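Local atomic coordinates of mevalonate kinase (Staphylococcus aureus, PDB entry 2X7I), a protein that probably catalyses the ATP-dependent phosphorylation of mevalonate to 5-phosphomevalonate, a step of isoprenoid precursor synthesis. Residues 9-17 with 99-107; 206-217 with 231-240. All coordinates share one frame; numbering follows the deposited sequence. Where two conformers were deposited one is given.

Contact 1: 9-17 with 99-107; sequences GESTGKIIL and RGLGSSAAV
Lys-14 reaches from strand 9-16 into the glycine-rich loop of the GHMP kinases, the PPSRGLGSSAA sequence that binds the nucleotide's phosphates in relatives. Its chain bends at chi2 (-66°), which carries CD over Gly-102 (3.5 Å from its CA) and brings NZ to Gly-100 O at 2.8 Å, the ammonium standing above the carbonyl plane. NZ also forms a salt bridge with Asp-147, so the amine has two partners, a carbonyl and a carboxylate. One residue on, Leu-101 O takes the backbone N-H of Lys-14 at 3.0 Å in a nearly straight bond (161°). Gly-102, with positive phi, occupies the N-cap position of helix 103-119, whose first turn, 103-107, runs nearly antiparallel to strand 9-16 (158°).

The tight part lies along the glycines and Ala-106. Gly-13 CA sits 3.3 Å from Leu-101 O, the carbonyl lying against the bare alpha carbon, and Ala-106 CB presses against Thr-12 O at 3.4 Å. Ser-11 turns its OG back to Thr-12 O, meeting a lone pair in the carbonyl plane, while its CB rests on Ala-106 O. The contact is looser on the side of Ile-15 and Ile-16, where a water bridges Ile-16 N and Gly-100 O. A citrate, probably from the crystallisation liquor, accepts bonds from the loop and helix-start N-H groups of Gly-100, Ser-103 and Ser-104, consistent with an anion pocket. Ile-15 and Leu-101 lie alongside each other, pointing the same way, and Ile-15 CD1 touches Leu-101 CD2 at 3.9 Å.

Contact 2: 206-217 with 231-240; sequences HVKHIGKLVLRA and DIFNECHADL
An antiparallel helix pair of the C-terminal part of the kinase, 206-217 against 231-240, is clamped at one end by two histidines sharing one carboxylate. His-206 ND1 donates a nearly straight hydrogen bond, within the ring plane, to Asp-239 OD1, which takes it on its anti lone pair; the modelled 2.5 Å between ND1 and OD1 is short and its exact length doubtful. Ring and carboxylate are nearly coplanar. His-209 comes to the same carboxylate with its ring turned 84° from it, and its ND1 makes a weak bond to Asp-239 OD2 at 2.8 Å. With CG anti to the backbone N (chi1 176°), His-206 lays its ring between Ile-210 CG2 on one face and Leu-240 on the other, where CD1 makes a CH-pi contact 3.9 Å from the ring centroid.

The helices, 203-222 and 226-243, form a hairpin with segment axes 10.1 Å apart here. In its middle Leu-213 CD1 meets Cys-236 CA at 3.8 Å. At the far, more exposed end Ile-232 CD1 packs on the backbone between Arg-216 and Ala-217, and the Arg-216 guanidinium passes over Ile-232 CG1 and points NH2, in its own plane, at Glu-235 OE2 and Asp-231 OD2, both salt bridges of 3.3 Å; Glu-235 OE2 is met from above its carboxylate plane.

In the fold
Contact 1 lies near the centre of the chain and joins strand 6-16 of the mixed six-stranded sheet to the start of helix 103-119; contact 2 is about 20 Å from that centre, in the helices 203-222 and 226-243 of the C-terminal part. Their centres are about 23 Å apart. Along the chain they come in series, contact 1 closing before contact 2 opens. They share no strand or helix, yet they touch where the chain turns its corner at Leu-17: Leu-17 CD2 packs on Phe-233 CZ at 4.1 Å, and Ile-18 just beyond meets both helices. The strand beside the glycine-rich loop thus leads straight to the helix pair, and the two contacts meet through Leu-17 and Phe-233.

Contact 1: 9-17 with 99-107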
ATOM      1  N   GLY A   9     -10.561   9.284  11.687  1.00 57.30           N
ATOM      2  CA  GLY A   9      -9.432   9.410  10.764  1.00 56.06           C
ATOM      3  C   GLY A   9      -9.459   8.407   9.626  1.00 55.13           C
ATOM      4  O   GLY A   9      -9.984   7.306   9.764  1.00 54.76           O
ATOM      5  N   GLU A  10      -8.885   8.798   8.495  1.00 54.95           N
ATOM      6  CA  GLU A  10      -8.795   7.942   7.317  1.00 54.30           C
ATOM      7  C   GLU A  10      -7.390   7.937   6.765  1.00 52.53           C
ATOM      8  O   GLU A  10      -6.633   8.899   6.941  1.00 51.93           O
ATOM      9  CB  GLU A  10      -9.707   8.457   6.210  1.00 56.02           C
ATOM     10  CG  GLU A  10     -10.982   7.697   6.054  1.00 58.64           C
ATOM     11  CD  GLU A  10     -11.975   8.437   5.187  1.00 61.53           C
ATOM     12  OE1 GLU A  10     -11.551   9.033   4.181  1.00 62.60           O
ATOM     13  OE2 GLU A  10     -13.175   8.440   5.517  1.00 64.82           O
ATOM     14  N   SER A  11      -7.073   6.868   6.043  1.00 51.32           N
ATOM     15  CA  SER A  11      -5.798   6.760   5.349  1.00 49.93           C
ATOM     16  C   SER A  11      -5.887   5.908   4.087  1.00 49.36           C
ATOM     17  O   SER A  11      -6.616   4.915   4.043  1.00 49.18           O
ATOM     18  CB  SER A  11      -4.747   6.154   6.273  1.00 48.75           C
ATOM     19  OG  SER A  11      -3.474   6.204   5.656  1.00 47.94           O
ATOM     20  N   THR A  12      -5.114   6.284   3.074  1.00 49.07           N
ATOM     21  CA  THR A  12      -4.922   5.420   1.909  1.00 48.76           C
ATOM     22  C   THR A  12      -3.828   4.416   2.230  1.00 47.75           C
ATOM     23  O   THR A  12      -3.150   4.531   3.250  1.00 46.89           O
ATOM     24  CB  THR A  12      -4.477   6.186   0.648  1.00 48.97           C
ATOM     25  OG1 THR A  12      -3.082   6.508   0.755  1.00 46.80           O
ATOM     26  CG2 THR A  12      -5.302   7.437   0.445  1.00 49.24           C
ATOM     27  N   GLY A  13      -3.660   3.435   1.347  1.00 47.87           N
ATOM     28  CA  GLY A  13      -2.477   2.581   1.369  1.00 47.27           C
ATOM     29  C   GLY A  13      -1.385   3.174   0.491  1.00 47.09           C
ATOM     30  O   GLY A  13      -1.410   4.365   0.177  1.00 47.71           O
ATOM     31  N   LYS A  14      -0.435   2.340   0.076  1.00 46.80           N
ATOM     32  CA  LYS A  14       0.562   2.746  -0.920  1.00 46.88           C
ATOM     33  C   LYS A  14       1.032   1.554  -1.753  1.00 46.65           C
ATOM     34  O   LYS A  14       0.930   0.408  -1.320  1.00 46.43           O
ATOM     35  CB  LYS A  14       1.735   3.456  -0.239  1.00 46.18           C
ATOM     36  CG  LYS A  14       3.026   2.686  -0.139  1.00 46.46           C
ATOM     37  CD  LYS A  14       2.957   1.461   0.763  1.00 46.87           C
ATOM     38  CE  LYS A  14       4.002   0.445   0.313  1.00 46.18           C
ATOM     39  NZ  LYS A  14       4.173  -0.701   1.229  1.00 46.38           N
ATOM     40  N   ILE A  15       1.544   1.830  -2.947  1.00 46.77           N
ATOM     41  CA  ILE A  15       2.146   0.788  -3.781  1.00 46.71           C
ATOM     42  C   ILE A  15       3.556   1.180  -4.171  1.00 46.04           C
ATOM     43  O   ILE A  15       3.817   2.326  -4.515  1.00 45.49           O
ATOM     44  CB  ILE A  15       1.319   0.506  -5.063  1.00 48.00           C
ATOM     45  CG1 ILE A  15      -0.127   0.163  -4.690  1.00 48.86           C
ATOM     46  CG2 ILE A  15       1.962  -0.626  -5.881  1.00 48.13           C
ATOM     47  CD1 ILE A  15      -0.776  -0.897  -5.559  1.00 50.64           C
ATOM     48  N   ILE A  16       4.472   0.220  -4.076  1.00 46.27           N
ATOM     49  CA  ILE A  16       5.798   0.360  -4.648  1.00 46.13           C
ATOM     50  C   ILE A  16       5.641  -0.093  -6.088  1.00 47.11           C
ATOM     51  O   ILE A  16       5.540  -1.290  -6.359  1.00 47.59           O
ATOM     52  CB  ILE A  16       6.847  -0.518  -3.922  1.00 46.02           C
ATOM     53  CG1 ILE A  16       6.917  -0.197  -2.418  1.00 44.80           C
ATOM     54  CG2 ILE A  16       8.215  -0.331  -4.548  1.00 46.12           C
ATOM     55  CD1 ILE A  16       7.260   1.251  -2.095  1.00 43.63           C
ATOM     56  N   LEU A  17       5.564   0.865  -7.008  1.00 47.60           N
ATOM     57  CA  LEU A  17       5.417   0.552  -8.426  1.00 48.53           C
ATOM     58  C   LEU A  17       6.610  -0.248  -8.929  1.00 48.72           C
ATOM     59  O   LEU A  17       6.447  -1.246  -9.633  1.00 49.18           O
ATOM     60  CB  LEU A  17       5.298   1.832  -9.242  1.00 48.87           C
ATOM     61  CG  LEU A  17       3.973   2.595  -9.164  1.00 49.76           C
ATOM     62  CD1 LEU A  17       4.042   3.763 -10.135  1.00 50.24           C
ATOM     63  CD2 LEU A  17       2.781   1.714  -9.482  1.00 49.36           C
ATOM     64  N   ARG A  99       0.969  -7.769   1.765  1.00 47.80           N
ATOM     65  CA  ARG A  99       1.052  -7.704   0.309  1.00 48.45           C
ATOM     66  C   ARG A  99       1.766  -6.434  -0.172  1.00 47.73           C
ATOM     67  O   ARG A  99       1.753  -6.132  -1.362  1.00 47.70           O
ATOM     68  CB  ARG A  99      -0.355  -7.729  -0.304  1.00 49.05           C
ATOM     69  CG  ARG A  99      -1.251  -8.878   0.144  1.00 50.00           C
ATOM     70  CD  ARG A  99      -0.644 -10.252  -0.064  1.00 51.26           C
ATOM     71  NE  ARG A  99      -0.302 -10.511  -1.468  1.00 53.37           N
ATOM     72  CZ  ARG A  99      -0.244 -11.716  -2.038  1.00 53.89           C
ATOM     73  NH1 ARG A  99      -0.526 -12.815  -1.357  1.00 54.75           N
ATOM     74  NH2 ARG A  99       0.086 -11.814  -3.318  1.00 54.22           N
ATOM     75  N   GLY A 100       2.362  -5.684   0.749  1.00 46.88           N
ATOM     76  CA  GLY A 100       3.070  -4.454   0.401  1.00 46.47           C
ATOM     77  C   GLY A 100       2.158  -3.265   0.148  1.00 46.41           C
ATOM     78  O   GLY A 100       2.587  -2.274  -0.423  1.00 46.42           O
ATOM     79  N   LEU A 101       0.898  -3.346   0.578  1.00 48.53           N
ATOM     80  CA  LEU A 101      -0.081  -2.292   0.268  1.00 47.51           C
ATOM     81  C   LEU A 101      -0.095  -1.183   1.334  1.00 46.12           C
ATOM     82  O   LEU A 101      -0.947  -0.296   1.310  1.00 45.43           O
ATOM     83  CB  LEU A 101      -1.469  -2.892   0.020  1.00 48.47           C
ATOM     84  CG  LEU A 101      -1.516  -3.898  -1.154  1.00 50.86           C
ATOM     85  CD1 LEU A 101      -2.769  -4.752  -1.137  1.00 51.99           C
ATOM     86  CD2 LEU A 101      -1.383  -3.230  -2.506  1.00 50.58           C
ATOM     87  N   GLY A 102       0.872  -1.229   2.250  1.00 45.83           N
ATOM     88  CA  GLY A 102       1.074  -0.169   3.224  1.00 45.01           C
ATOM     89  C   GLY A 102       0.101  -0.243   4.383  1.00 45.22           C
ATOM     90  O   GLY A 102      -0.274   0.781   4.958  1.00 45.19           O
ATOM     91  N   SER A 103      -0.286  -1.461   4.741  1.00 45.87           N
ATOM     92  CA  SER A 103      -1.304  -1.688   5.741  1.00 46.42           C
ATOM     93  C   SER A 103      -0.923  -1.163   7.130  1.00 46.20           C
ATOM     94  O   SER A 103      -1.705  -0.473   7.780  1.00 46.00           O
ATOM     95  CB  SER A 103      -1.584  -3.182   5.819  1.00 48.31           C
ATOM     96  OG  SER A 103      -2.839  -3.414   6.373  1.00 50.00           O
ATOM     97  N   SER A 104       0.273  -1.507   7.597  1.00 46.78           N
ATOM     98  CA  SER A 104       0.739  -1.019   8.890  1.00 46.77           C
ATOM     99  C   SER A 104       0.786   0.514   8.945  1.00 45.00           C
ATOM    100  O   SER A 104       0.369   1.119   9.923  1.00 44.91           O
ATOM    101  CB  SER A 104       2.113  -1.590   9.208  1.00 48.13           C
ATOM    102  OG  SER A 104       2.586  -1.061  10.437  1.00 49.94           O
ATOM    103  N   ALA A 105       1.297   1.134   7.894  1.00 43.80           N
ATOM    104  CA  ALA A 105       1.384   2.587   7.843  1.00 42.87           C
ATOM    105  C   ALA A 105      -0.002   3.237   7.732  1.00 42.31           C
ATOM    106  O   ALA A 105      -0.252   4.264   8.356  1.00 42.37           O
ATOM    107  CB  ALA A 105       2.282   3.022   6.705  1.00 42.36           C
ATOM    108  N   ALA A 106      -0.896   2.633   6.951  1.00 42.11           N
ATOM    109  CA  ALA A 106      -2.258   3.132   6.808  1.00 42.28           C
ATOM    110  C   ALA A 106      -3.003   3.174   8.156  1.00 42.90           C
ATOM    111  O   ALA A 106      -3.564   4.213   8.527  1.00 42.99           O
ATOM    112  CB  ALA A 106      -3.030   2.293   5.806  1.00 42.47           C
ATOM    113  N   VAL A 107      -3.011   2.046   8.869  1.00 43.39           N
ATOM    114  CA  VAL A 107      -3.607   1.971  10.197  1.00 44.34           C
ATOM    115  C   VAL A 107      -3.024   3.059  11.103  1.00 44.24           C
ATOM    116  O   VAL A 107      -3.767   3.760  11.809  1.00 44.70           O
ATOM    117  CB  VAL A 107      -3.413   0.552  10.832  1.00 46.18           C
ATOM    118  CG1 VAL A 107      -3.768   0.543  12.307  1.00 47.50           C
ATOM    119  CG2 VAL A 107      -4.276  -0.484  10.100  1.00 47.63           C
TER
HETATM  120  O   HOH W   1       3.689  -2.344  -3.027  1.00 33.60           O

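Contact 2: 206-217 with 231-240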
ATOM      1  N   HIS A 206      19.117  -8.608 -10.969  1.00 55.96           N
ATOM      2  CA  HIS A 206      17.763  -8.072 -11.167  1.00 54.63           C
ATOM      3  C   HIS A 206      17.535  -6.793 -10.360  1.00 53.49           C
ATOM      4  O   HIS A 206      16.935  -5.851 -10.861  1.00 52.05           O
ATOM      5  CB  HIS A 206      16.668  -9.094 -10.815  1.00 54.79           C
ATOM      6  CG  HIS A 206      15.274  -8.544 -10.924  1.00 52.99           C
ATOM      7  ND1 HIS A 206      14.755  -8.062 -12.106  1.00 52.10           N
ATOM      8  CD2 HIS A 206      14.286  -8.418 -10.006  1.00 52.71           C
ATOM      9  CE1 HIS A 206      13.517  -7.647 -11.911  1.00 49.75           C
ATOM     10  NE2 HIS A 206      13.207  -7.853 -10.645  1.00 51.46           N
ATOM     11  N   VAL A 207      18.020  -6.779  -9.125  1.00 55.41           N
ATOM     12  CA  VAL A 207      17.902  -5.624  -8.243  1.00 55.38           C
ATOM     13  C   VAL A 207      18.813  -4.508  -8.726  1.00 55.52           C
ATOM     14  O   VAL A 207      18.470  -3.337  -8.614  1.00 54.42           O
ATOM     15  CB  VAL A 207      18.267  -5.967  -6.769  1.00 57.41           C
ATOM     16  CG1 VAL A 207      17.928  -4.792  -5.862  1.00 56.39           C
ATOM     17  CG2 VAL A 207      17.525  -7.212  -6.303  1.00 58.45           C
ATOM     18  N   LYS A 208      19.976  -4.878  -9.250  1.00 57.88           N
ATOM     19  CA  LYS A 208      20.858  -3.928  -9.918  1.00 59.08           C
ATOM     20  C   LYS A 208      20.124  -3.290 -11.103  1.00 57.51           C
ATOM     21  O   LYS A 208      20.125  -2.067 -11.251  1.00 57.52           O
ATOM     22  CB  LYS A 208      22.152  -4.615 -10.370  1.00 61.75           C
ATOM     23  CG  LYS A 208      23.070  -3.741 -11.226  1.00 64.13           C
ATOM     24  CD  LYS A 208      24.455  -4.359 -11.387  1.00 67.68           C
ATOM     25  CE  LYS A 208      25.433  -3.382 -12.065  1.00 70.46           C
ATOM     26  NZ  LYS A 208      26.844  -3.915 -12.139  1.00 73.90           N
ATOM     27  N   HIS A 209      19.436  -4.110 -11.894  1.00 57.00           N
ATOM     28  CA  HIS A 209      18.742  -3.612 -13.090  1.00 56.20           C
ATOM     29  C   HIS A 209      17.506  -2.769 -12.785  1.00 54.63           C
ATOM     30  O   HIS A 209      17.241  -1.802 -13.495  1.00 54.26           O
ATOM     31  CB  HIS A 209      18.364  -4.756 -14.039  1.00 56.35           C
ATOM     32  CG  HIS A 209      19.530  -5.572 -14.494  1.00 58.11           C
ATOM     33  ND1 HIS A 209      19.423  -6.908 -14.809  1.00 59.69           N
ATOM     34  CD2 HIS A 209      20.839  -5.253 -14.645  1.00 60.15           C
ATOM     35  CE1 HIS A 209      20.612  -7.375 -15.149  1.00 61.60           C
ATOM     36  NE2 HIS A 209      21.490  -6.391 -15.058  1.00 61.66           N
ATOM     37  N   ILE A 210      16.737  -3.106 -11.750  1.00 54.40           N
ATOM     38  CA  ILE A 210      15.544  -2.299 -11.480  1.00 53.43           C
ATOM     39  C   ILE A 210      15.977  -0.890 -11.025  1.00 53.74           C
ATOM     40  O   ILE A 210      15.260   0.081 -11.223  1.00 53.18           O
ATOM     41  CB  ILE A 210      14.515  -2.974 -10.507  1.00 53.36           C
ATOM     42  CG1 ILE A 210      14.931  -2.840  -9.053  1.00 53.98           C
ATOM     43  CG2 ILE A 210      14.249  -4.430 -10.868  1.00 53.86           C
ATOM     44  CD1 ILE A 210      14.375  -1.611  -8.419  1.00 52.72           C
ATOM     45  N   GLY A 211      17.172  -0.794 -10.446  1.00 55.22           N
ATOM     46  CA  GLY A 211      17.791   0.485 -10.143  1.00 55.89           C
ATOM     47  C   GLY A 211      17.755   1.447 -11.312  1.00 56.10           C
ATOM     48  O   GLY A 211      17.232   2.558 -11.175  1.00 56.24           O
ATOM     49  N   LYS A 212      18.295   1.039 -12.463  1.00 56.54           N
ATOM     50  CA  LYS A 212      18.197   1.877 -13.670  1.00 57.12           C
ATOM     51  C   LYS A 212      16.750   2.075 -14.141  1.00 54.79           C
ATOM     52  O   LYS A 212      16.409   3.147 -14.619  1.00 55.08           O
ATOM     53  CB  LYS A 212      19.102   1.392 -14.833  1.00 59.28           C
ATOM     54  CG  LYS A 212      19.113  -0.107 -15.140  1.00 61.06           C
ATOM     55  CD  LYS A 212      20.097  -0.434 -16.278  1.00 65.58           C
ATOM     56  CE  LYS A 212      20.792  -1.783 -16.088  1.00 67.25           C
ATOM     57  NZ  LYS A 212      21.884  -1.743 -15.059  1.00 68.44           N
ATOM     58  N   LEU A 213      15.899   1.059 -13.991  1.00 52.78           N
ATOM     59  CA  LEU A 213      14.483   1.193 -14.362  1.00 51.14           C
ATOM     60  C   LEU A 213      13.704   2.164 -13.464  1.00 50.28           C
ATOM     61  O   LEU A 213      12.764   2.800 -13.930  1.00 50.19           O
ATOM     62  CB  LEU A 213      13.792  -0.170 -14.385  1.00 50.16           C
ATOM     63  CG  LEU A 213      14.276  -1.124 -15.482  1.00 50.63           C
ATOM     64  CD1 LEU A 213      13.739  -2.534 -15.243  1.00 48.96           C
ATOM     65  CD2 LEU A 213      13.871  -0.614 -16.859  1.00 48.27           C
ATOM     66  N   VAL A 214      14.081   2.260 -12.188  1.00 49.88           N
ATOM     67  CA  VAL A 214      13.509   3.256 -11.277  1.00 49.80           C
ATOM     68  C   VAL A 214      13.925   4.677 -11.692  1.00 51.51           C
ATOM     69  O   VAL A 214      13.155   5.625 -11.526  1.00 51.96           O
ATOM     70  CB  VAL A 214      13.926   3.002  -9.794  1.00 49.81           C
ATOM     71  CG1 VAL A 214      13.524   4.171  -8.902  1.00 50.14           C
ATOM     72  CG2 VAL A 214      13.322   1.704  -9.278  1.00 48.46           C
ATOM     73  N   LEU A 215      15.134   4.821 -12.234  1.00 52.99           N
ATOM     74  CA  LEU A 215      15.629   6.121 -12.685  1.00 55.27           C
ATOM     75  C   LEU A 215      14.834   6.610 -13.897  1.00 56.07           C
ATOM     76  O   LEU A 215      14.430   7.770 -13.955  1.00 57.08           O
ATOM     77  CB  LEU A 215      17.125   6.054 -13.015  1.00 56.81           C
ATOM     78  CG  LEU A 215      17.797   7.351 -13.476  1.00 59.66           C
ATOM     79  CD1 LEU A 215      17.478   8.510 -12.528  1.00 59.90           C
ATOM     80  CD2 LEU A 215      19.310   7.161 -13.633  1.00 60.48           C
ATOM     81  N   ARG A 216      14.597   5.722 -14.856  1.00 55.68           N
ATOM     82  CA  ARG A 216      13.756   6.064 -15.999  1.00 56.56           C
ATOM     83  C   ARG A 216      12.297   6.308 -15.593  1.00 54.83           C
ATOM     84  O   ARG A 216      11.625   7.142 -16.183  1.00 56.08           O
ATOM     85  CB  ARG A 216      13.803   4.962 -17.046  1.00 56.73           C
ATOM     86  CG  ARG A 216      15.172   4.750 -17.676  1.00 60.94           C
ATOM     87  CD  ARG A 216      15.200   3.435 -18.465  1.00 63.60           C
ATOM     88  NE  ARG A 216      14.049   3.297 -19.373  1.00 64.64           N
ATOM     89  CZ  ARG A 216      13.787   2.201 -20.088  1.00 66.03           C
ATOM     90  NH1 ARG A 216      14.590   1.141 -20.021  1.00 66.91           N
ATOM     91  NH2 ARG A 216      12.722   2.168 -20.886  1.00 66.44           N
ATOM     92  N   ALA A 217      11.815   5.568 -14.600  1.00 52.48           N
ATOM     93  CA  ALA A 217      10.439   5.719 -14.098  1.00 51.28           C
ATOM     94  C   ALA A 217      10.174   7.082 -13.461  1.00 51.81           C
ATOM     95  O   ALA A 217       9.071   7.598 -13.543  1.00 52.65           O
ATOM     96  CB  ALA A 217      10.130   4.618 -13.101  1.00 49.52           C
ATOM     97  N   ASP A 231       6.183   0.356 -20.973  1.00 52.03           N
ATOM     98  CA  ASP A 231       7.468  -0.187 -21.398  1.00 52.29           C
ATOM     99  C   ASP A 231       8.287  -0.638 -20.180  1.00 51.09           C
ATOM    100  O   ASP A 231       8.705  -1.793 -20.094  1.00 51.00           O
ATOM    101  CB  ASP A 231       8.220   0.865 -22.217  1.00 53.68           C
ATOM    102  CG  ASP A 231       9.629   0.442 -22.591  1.00 54.96           C
ATOM    103  OD1 ASP A 231       9.995  -0.739 -22.418  1.00 54.75           O
ATOM    104  OD2 ASP A 231      10.381   1.310 -23.069  1.00 57.36           O
ATOM    105  N   ILE A 232       8.477   0.270 -19.230  1.00 50.42           N
ATOM    106  CA  ILE A 232       9.250  -0.007 -18.015  1.00 49.27           C
ATOM    107  C   ILE A 232       8.689  -1.188 -17.215  1.00 48.25           C
ATOM    108  O   ILE A 232       9.452  -2.031 -16.758  1.00 47.64           O
ATOM    109  CB  ILE A 232       9.366   1.266 -17.127  1.00 49.27           C
ATOM    110  CG1 ILE A 232      10.288   2.282 -17.815  1.00 50.75           C
ATOM    111  CG2 ILE A 232       9.893   0.931 -15.747  1.00 47.52           C
ATOM    112  CD1 ILE A 232      10.223   3.663 -17.235  1.00 52.79           C
ATOM    113  N   PHE A 233       7.370  -1.258 -17.058  1.00 48.23           N
ATOM    114  CA  PHE A 233       6.742  -2.410 -16.383  1.00 48.16           C
ATOM    115  C   PHE A 233       7.131  -3.718 -17.081  1.00 48.76           C
ATOM    116  O   PHE A 233       7.525  -4.677 -16.431  1.00 48.48           O
ATOM    117  CB  PHE A 233       5.216  -2.291 -16.373  1.00 48.79           C
ATOM    118  CG  PHE A 233       4.640  -1.609 -15.147  1.00 49.18           C
ATOM    119  CD1 PHE A 233       5.296  -0.551 -14.524  1.00 49.52           C
ATOM    120  CD2 PHE A 233       3.417  -2.015 -14.641  1.00 50.31           C
ATOM    121  CE1 PHE A 233       4.749   0.070 -13.408  1.00 49.05           C
ATOM    122  CE2 PHE A 233       2.866  -1.403 -13.523  1.00 50.75           C
ATOM    123  CZ  PHE A 233       3.540  -0.352 -12.911  1.00 50.98           C
ATOM    124  N   ASN A 234       7.016  -3.743 -18.410  1.00 49.66           N
ATOM    125  CA  ASN A 234       7.265  -4.957 -19.191  1.00 50.53           C
ATOM    126  C   ASN A 234       8.748  -5.341 -19.213  1.00 50.77           C
ATOM    127  O   ASN A 234       9.089  -6.529 -19.233  1.00 51.39           O
ATOM    128  CB  ASN A 234       6.721  -4.796 -20.615  1.00 51.81           C
ATOM    129  CG  ASN A 234       5.192  -4.766 -20.664  1.00 52.17           C
ATOM    130  OD1 ASN A 234       4.528  -5.569 -20.002  1.00 52.97           O
ATOM    131  ND2 ASN A 234       4.635  -3.864 -21.475  1.00 50.50           N
ATOM    132  N   GLU A 235       9.620  -4.336 -19.190  1.00 50.47           N
ATOM    133  CA  GLU A 235      11.061  -4.565 -19.052  1.00 51.13           C
ATOM    134  C   GLU A 235      11.416  -5.145 -17.693  1.00 50.43           C
ATOM    135  O   GLU A 235      12.225  -6.069 -17.612  1.00 51.32           O
ATOM    136  CB  GLU A 235      11.861  -3.279 -19.312  1.00 51.38           C
ATOM    137  CG  GLU A 235      11.760  -2.818 -20.755  1.00 53.15           C
ATOM    138  CD  GLU A 235      12.901  -1.919 -21.205  1.00 56.30           C
ATOM    139  OE1 GLU A 235      14.080  -2.218 -20.885  1.00 59.27           O
ATOM    140  OE2 GLU A 235      12.623  -0.931 -21.920  1.00 55.42           O
ATOM    141  N   CYS A 236      10.811  -4.613 -16.629  1.00 49.64           N
ATOM    142  CA  CYS A 236      11.015  -5.119 -15.262  0.50 49.46           C
ATOM    143  C   CYS A 236      10.671  -6.598 -15.188  1.00 50.34           C
ATOM    144  O   CYS A 236      11.429  -7.404 -14.651  1.00 51.20           O
ATOM    145  CB  CYS A 236      10.123  -4.387 -14.250  0.50 48.79           C
ATOM    146  SG  CYS A 236      10.536  -2.675 -13.886  0.50 48.26           S
ATOM    147  N   HIS A 237       9.504  -6.943 -15.730  1.00 50.14           N
ATOM    148  CA  HIS A 237       9.002  -8.309 -15.651  1.00 51.30           C
ATOM    149  C   HIS A 237       9.860  -9.312 -16.414  1.00 52.26           C
ATOM    150  O   HIS A 237      10.187 -10.375 -15.886  1.00 52.97           O
ATOM    151  CB  HIS A 237       7.566  -8.400 -16.152  1.00 51.74           C
ATOM    152  CG  HIS A 237       6.934  -9.721 -15.863  1.00 54.76           C
ATOM    153  ND1 HIS A 237       6.779 -10.199 -14.579  1.00 57.35           N
ATOM    154  CD2 HIS A 237       6.468 -10.689 -16.687  1.00 57.42           C
ATOM    155  CE1 HIS A 237       6.214 -11.393 -14.626  1.00 60.15           C
ATOM    156  NE2 HIS A 237       6.016 -11.713 -15.893  1.00 59.52           N
ATOM    157  N   ALA A 238      10.194  -8.960 -17.658  1.00 51.90           N
ATOM    158  CA  ALA A 238      11.070  -9.757 -18.501  1.00 53.18           C
ATOM    159  C   ALA A 238      12.427  -9.959 -17.831  1.00 53.73           C
ATOM    160  O   ALA A 238      12.960 -11.073 -17.832  1.00 55.31           O
ATOM    161  CB  ALA A 238      11.240  -9.092 -19.876  1.00 53.17           C
ATOM    162  N   ASP A 239      12.971  -8.888 -17.256  1.00 52.56           N
ATOM    163  CA  ASP A 239      14.230  -8.964 -16.516  1.00 53.52           C
ATOM    164  C   ASP A 239      14.136  -9.967 -15.367  1.00 54.67           C
ATOM    165  O   ASP A 239      15.027 -10.805 -15.213  1.00 56.45           O
ATOM    166  CB  ASP A 239      14.648  -7.595 -15.965  1.00 52.48           C
ATOM    167  CG  ASP A 239      16.054  -7.607 -15.378  1.00 54.06           C
ATOM    168  OD1 ASP A 239      16.183  -7.792 -14.151  1.00 54.92           O
ATOM    169  OD2 ASP A 239      17.037  -7.462 -16.145  1.00 56.37           O
ATOM    170  N   LEU A 240      13.063  -9.886 -14.579  1.00 53.90           N
ATOM    171  CA  LEU A 240      12.841 -10.828 -13.473  1.00 55.74           C
ATOM    172  C   LEU A 240      12.799 -12.269 -13.975  1.00 58.39           C
ATOM    173  O   LEU A 240      13.453 -13.150 -13.412  1.00 60.25           O
ATOM    174  CB  LEU A 240      11.533 -10.517 -12.723  1.00 55.02           C
ATOM    175  CG  LEU A 240      11.160 -11.487 -11.587  1.00 56.95           C
ATOM    176  CD1 LEU A 240      12.068 -11.291 -10.378  1.00 56.75           C
ATOM    177  CD2 LEU A 240       9.700 -11.335 -11.197  1.00 57.04           C
TER